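Extracellular invertase (Aspergillus kawachii, PDB 5XH8) probably hydrolyses sucrose and transfers its fructosyl group to make fructooligosaccharides such as 1-kestose, as a family 32 beta-fructofuranosidase. Local coordinates at residues Tyr120-Pro128 against Glu273-Thr284. Sequence-based numbering, arbitrary orientation.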
loop_
_atom_site.group_PDB
_atom_site.type_symbol
_atom_site.label_atom_id
_atom_site.label_comp_id
_atom_site.label_asym_id
_atom_site.label_seq_id
_atom_site.Cartn_x
_atom_site.Cartn_y
_atom_site.Cartn_z
ATOM N N TYR A 120 -7.670 -5.043 -5.591
ATOM C CA TYR A 120 -7.610 -5.665 -6.932
ATOM C C TYR A 120 -8.190 -7.065 -6.882
ATOM O O TYR A 120 -7.911 -7.818 -5.944
ATOM C CB TYR A 120 -6.166 -5.772 -7.468
ATOM C CG TYR A 120 -5.544 -4.428 -7.672
ATOM C CD1 TYR A 120 -5.783 -3.688 -8.838
ATOM C CD2 TYR A 120 -4.754 -3.858 -6.679
ATOM C CE1 TYR A 120 -5.256 -2.414 -8.990
ATOM C CE2 TYR A 120 -4.240 -2.570 -6.815
ATOM C CZ TYR A 120 -4.487 -1.855 -7.963
ATOM O OH TYR A 120 -3.957 -0.596 -8.096
ATOM N N LEU A 121 -8.975 -7.390 -7.902
ATOM C CA LEU A 121 -9.544 -8.718 -8.113
ATOM C C LEU A 121 -9.275 -9.092 -9.598
ATOM O O LEU A 121 -9.090 -8.208 -10.414
ATOM C CB LEU A 121 -11.048 -8.690 -7.837
ATOM C CG LEU A 121 -11.511 -8.624 -6.383
ATOM C CD1 LEU A 121 -13.034 -8.497 -6.325
ATOM C CD2 LEU A 121 -11.079 -9.867 -5.610
ATOM N N PRO A 122 -9.210 -10.377 -9.952
ATOM C CA PRO A 122 -9.463 -11.528 -9.053
ATOM C C PRO A 122 -8.263 -11.914 -8.203
ATOM O O PRO A 122 -7.147 -11.535 -8.499
ATOM C CB PRO A 122 -9.772 -12.665 -10.040
ATOM C CG PRO A 122 -8.972 -12.325 -11.244
ATOM C CD PRO A 122 -9.006 -10.803 -11.352
ATOM N N ILE A 123 -8.508 -12.705 -7.165
ATOM C CA ILE A 123 -7.461 -13.229 -6.316
ATOM C C ILE A 123 -7.745 -14.719 -6.182
ATOM O O ILE A 123 -8.844 -15.111 -5.750
ATOM C CB ILE A 123 -7.503 -12.576 -4.901
ATOM C CG1 ILE A 123 -7.366 -11.037 -4.976
ATOM C CG2 ILE A 123 -6.454 -13.190 -3.986
ATOM C CD1 ILE A 123 -7.865 -10.359 -3.719
ATOM N N HIS A 124 -6.769 -15.547 -6.545
ATOM C CA HIS A 124 -6.895 -16.999 -6.359
ATOM C C HIS A 124 -5.531 -17.683 -6.375
ATOM O O HIS A 124 -4.642 -17.269 -7.092
ATOM C CB HIS A 124 -7.822 -17.619 -7.413
ATOM C CG HIS A 124 -8.351 -18.960 -7.028
ATOM N ND1 HIS A 124 -7.860 -20.132 -7.561
ATOM C CD2 HIS A 124 -9.305 -19.321 -6.138
ATOM C CE1 HIS A 124 -8.506 -21.158 -7.038
ATOM N NE2 HIS A 124 -9.385 -20.696 -6.167
ATOM N N TRP A 125 -5.389 -18.729 -5.578
ATOM C CA TRP A 125 -4.139 -19.469 -5.480
ATOM C C TRP A 125 -3.637 -20.023 -6.824
ATOM O O TRP A 125 -2.435 -20.136 -7.021
ATOM C CB TRP A 125 -4.237 -20.605 -4.432
ATOM C CG TRP A 125 -5.232 -21.674 -4.759
ATOM C CD1 TRP A 125 -6.505 -21.774 -4.283
ATOM C CD2 TRP A 125 -5.037 -22.804 -5.606
ATOM N NE1 TRP A 125 -7.126 -22.875 -4.794
ATOM C CE2 TRP A 125 -6.253 -23.532 -5.615
ATOM C CE3 TRP A 125 -3.967 -23.265 -6.387
ATOM C CZ2 TRP A 125 -6.427 -24.698 -6.372
ATOM C CZ3 TRP A 125 -4.141 -24.434 -7.140
ATOM C CH2 TRP A 125 -5.367 -25.125 -7.130
ATOM N N SER A 126 -4.572 -20.347 -7.719
ATOM C CA SER A 126 -4.278 -20.972 -9.004
ATOM C C SER A 126 -3.811 -20.031 -10.102
ATOM O O SER A 126 -3.451 -20.508 -11.154
ATOM C CB SER A 126 -5.514 -21.710 -9.523
ATOM O OG SER A 126 -6.561 -20.821 -9.869
ATOM N N ILE A 127 -3.866 -18.715 -9.878
ATOM C CA ILE A 127 -3.490 -17.732 -10.915
ATOM C C ILE A 127 -2.389 -16.829 -10.409
ATOM O O ILE A 127 -2.123 -16.803 -9.195
ATOM C CB ILE A 127 -4.694 -16.892 -11.379
ATOM C CG1 ILE A 127 -5.321 -16.092 -10.207
ATOM C CG2 ILE A 127 -5.705 -17.782 -12.077
ATOM C CD1 ILE A 127 -6.383 -15.092 -10.638
ATOM N N PRO A 128 -1.738 -16.071 -11.316
ATOM C CA PRO A 128 -0.710 -15.158 -10.796
ATOM C C PRO A 128 -1.299 -14.124 -9.828
ATOM O O PRO A 128 -2.445 -13.688 -9.998
ATOM C CB PRO A 128 -0.134 -14.499 -12.068
ATOM C CG PRO A 128 -0.401 -15.521 -13.160
ATOM C CD PRO A 128 -1.724 -16.144 -12.793
ATOM N N GLU A 273 -7.529 -25.133 0.578
ATOM C CA GLU A 273 -8.083 -25.064 -0.762
ATOM C C GLU A 273 -7.442 -26.157 -1.621
ATOM O O GLU A 273 -6.252 -26.079 -1.954
ATOM C CB GLU A 273 -7.839 -23.692 -1.392
ATOM C CG GLU A 273 -8.476 -22.537 -0.637
ATOM C CD GLU A 273 -8.564 -21.291 -1.496
ATOM O OE1 GLU A 273 -9.394 -21.286 -2.440
ATOM O OE2 GLU A 273 -7.766 -20.360 -1.254
ATOM N N GLY A 274 -8.252 -27.163 -1.959
ATOM C CA GLY A 274 -7.828 -28.318 -2.741
ATOM C C GLY A 274 -8.316 -28.334 -4.172
ATOM O O GLY A 274 -9.188 -27.543 -4.589
ATOM N N SER A 275 -7.734 -29.259 -4.925
ATOM C CA SER A 275 -7.984 -29.386 -6.349
ATOM C C SER A 275 -7.620 -30.788 -6.790
ATOM O O SER A 275 -6.714 -31.374 -6.220
ATOM C CB SER A 275 -7.091 -28.410 -7.096
ATOM O OG SER A 275 -7.402 -28.363 -8.478
ATOM N N ASP A 276 -8.309 -31.304 -7.803
ATOM C CA ASP A 276 -7.768 -32.402 -8.624
ATOM C C ASP A 276 -6.718 -31.843 -9.552
ATOM O O ASP A 276 -6.663 -30.634 -9.776
ATOM C CB ASP A 276 -8.846 -33.035 -9.474
ATOM C CG ASP A 276 -9.969 -33.550 -8.653
ATOM O OD1 ASP A 276 -9.697 -34.367 -7.736
ATOM O OD2 ASP A 276 -11.109 -33.105 -8.903
ATOM N N LEU A 277 -5.876 -32.726 -10.079
ATOM C CA LEU A 277 -4.932 -32.367 -11.137
ATOM C C LEU A 277 -5.534 -32.802 -12.482
ATOM O O LEU A 277 -6.217 -33.823 -12.527
ATOM C CB LEU A 277 -3.579 -33.034 -10.899
ATOM C CG LEU A 277 -2.873 -32.630 -9.602
ATOM C CD1 LEU A 277 -1.580 -33.416 -9.445
ATOM C CD2 LEU A 277 -2.601 -31.131 -9.556
ATOM N N PRO A 278 -5.367 -32.030 -13.559
ATOM C CA PRO A 278 -4.786 -30.702 -13.537
ATOM C C PRO A 278 -5.706 -29.687 -12.839
ATOM O O PRO A 278 -6.921 -29.890 -12.749
ATOM C CB PRO A 278 -4.722 -30.360 -15.014
ATOM C CG PRO A 278 -6.024 -30.921 -15.521
ATOM C CD PRO A 278 -6.293 -32.169 -14.705
ATOM N N VAL A 279 -5.104 -28.596 -12.392
ATOM C CA VAL A 279 -5.828 -27.518 -11.724
ATOM C C VAL A 279 -6.733 -26.823 -12.728
ATOM O O VAL A 279 -6.321 -26.565 -13.848
ATOM C CB VAL A 279 -4.845 -26.498 -11.141
ATOM C CG1 VAL A 279 -5.585 -25.264 -10.612
ATOM C CG2 VAL A 279 -3.994 -27.164 -10.060
ATOM N N VAL A 280 -7.961 -26.524 -12.328
ATOM C CA VAL A 280 -8.865 -25.712 -13.149
ATOM C C VAL A 280 -8.743 -24.235 -12.721
ATOM O O VAL A 280 -8.918 -23.933 -11.538
ATOM C CB VAL A 280 -10.316 -26.200 -13.026
ATOM C CG1 VAL A 280 -11.256 -25.336 -13.858
ATOM C CG2 VAL A 280 -10.402 -27.673 -13.440
ATOM N N PRO A 281 -8.437 -23.317 -13.671
ATOM C CA PRO A 281 -8.151 -21.945 -13.267
ATOM C C PRO A 281 -9.290 -21.330 -12.458
ATOM O O PRO A 281 -10.458 -21.437 -12.852
ATOM C CB PRO A 281 -7.956 -21.209 -14.602
ATOM C CG PRO A 281 -7.469 -22.266 -15.540
ATOM C CD PRO A 281 -8.193 -23.515 -15.122
ATOM N N GLN A 282 -8.920 -20.731 -11.324
ATOM C CA GLN A 282 -9.832 -20.075 -10.390
ATOM C C GLN A 282 -10.850 -20.976 -9.701
ATOM O O GLN A 282 -11.819 -20.469 -9.155
ATOM C CB GLN A 282 -10.536 -18.865 -11.036
ATOM C CG GLN A 282 -9.553 -17.787 -11.428
ATOM C CD GLN A 282 -10.229 -16.494 -11.860
ATOM O OE1 GLN A 282 -10.942 -15.876 -11.100
ATOM N NE2 GLN A 282 -9.977 -16.083 -13.063
ATOM N N LEU A 283 -10.610 -22.285 -9.675
ATOM C CA LEU A 283 -11.526 -23.207 -9.008
ATOM C C LEU A 283 -10.847 -23.915 -7.878
ATOM O O LEU A 283 -9.812 -24.565 -8.073
ATOM C CB LEU A 283 -12.073 -24.273 -9.966
ATOM C CG LEU A 283 -13.069 -25.288 -9.350
ATOM C CD1 LEU A 283 -14.341 -24.571 -8.924
ATOM C CD2 LEU A 283 -13.406 -26.419 -10.318
ATOM N N THR A 284 -11.448 -23.786 -6.695
ATOM C CA THR A 284 -11.135 -24.629 -5.561
ATOM C C THR A 284 -12.210 -25.698 -5.489
ATOM O O THR A 284 -13.374 -25.368 -5.273
ATOM C CB THR A 284 -11.111 -23.821 -4.256
ATOM O OG1 THR A 284 -10.047 -22.870 -4.338
ATOM C CG2 THR A 284 -10.886 -24.755 -3.066
HETATM O O HOH W 1 -10.957 -15.873 -8.348
HETATM O O HOH W 2 -7.384 -18.697 -3.149
#
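Ser126 and Gln282 bring two beta turns together, their CA atoms 5.8 Å apart: a type I turn from His124 to Ile127 and a type II turn from Val280 to Leu283. Pro281, its phi fixed by the ring, suits the second position of the type II turn, while Gln282 takes up the positive phi (64°) of the third. The backbone N of Gln282 donates to Ser126 OG at 2.8 Å, and that small hydroxyl also hydrogen-bonds His124 ND1, which helps fix the rotation of the imidazole. CA of Gln282 then lies over one face of the imidazole in a CH-pi contact, 3.8 Å from its centroid. Both turns belong to loops of the GH32 beta-propeller: one links strands 112-118 and 134-140, the other strands 265-274 and 286-298, of different antiparallel sheets. Between these in sequence comes a third sheet; Trp125 packs on Thr167 in its strand 166-176. Thr284 OG1 accepts from His124 NE2 (2.9 Å), 20° out of the imidazole plane, and from Trp125 NE1 (3.0 Å), near the indole plane. Its own proton goes to the anti side of Glu273 OE1 at 2.6 Å, so three bonds grip one buried hydroxyl. With CG set between its backbone N and carbonyl carbon (chi1 64°), Trp125 turns the NE1 edge of its indole to Thr284, and the far end, CH2, meets Val279 CG1 at 3.5 Å; branched valine suits this apolar end. Phe245 stacks on the indole. A water bridges Trp125 N and Glu273 OE2, which also hydrogen-bonds Asn246 ND2. The exposed Gln282 chain, extended beyond CG, passes Ile127 CG2 and brings OE1 to Pro122 CB (3.6 Å).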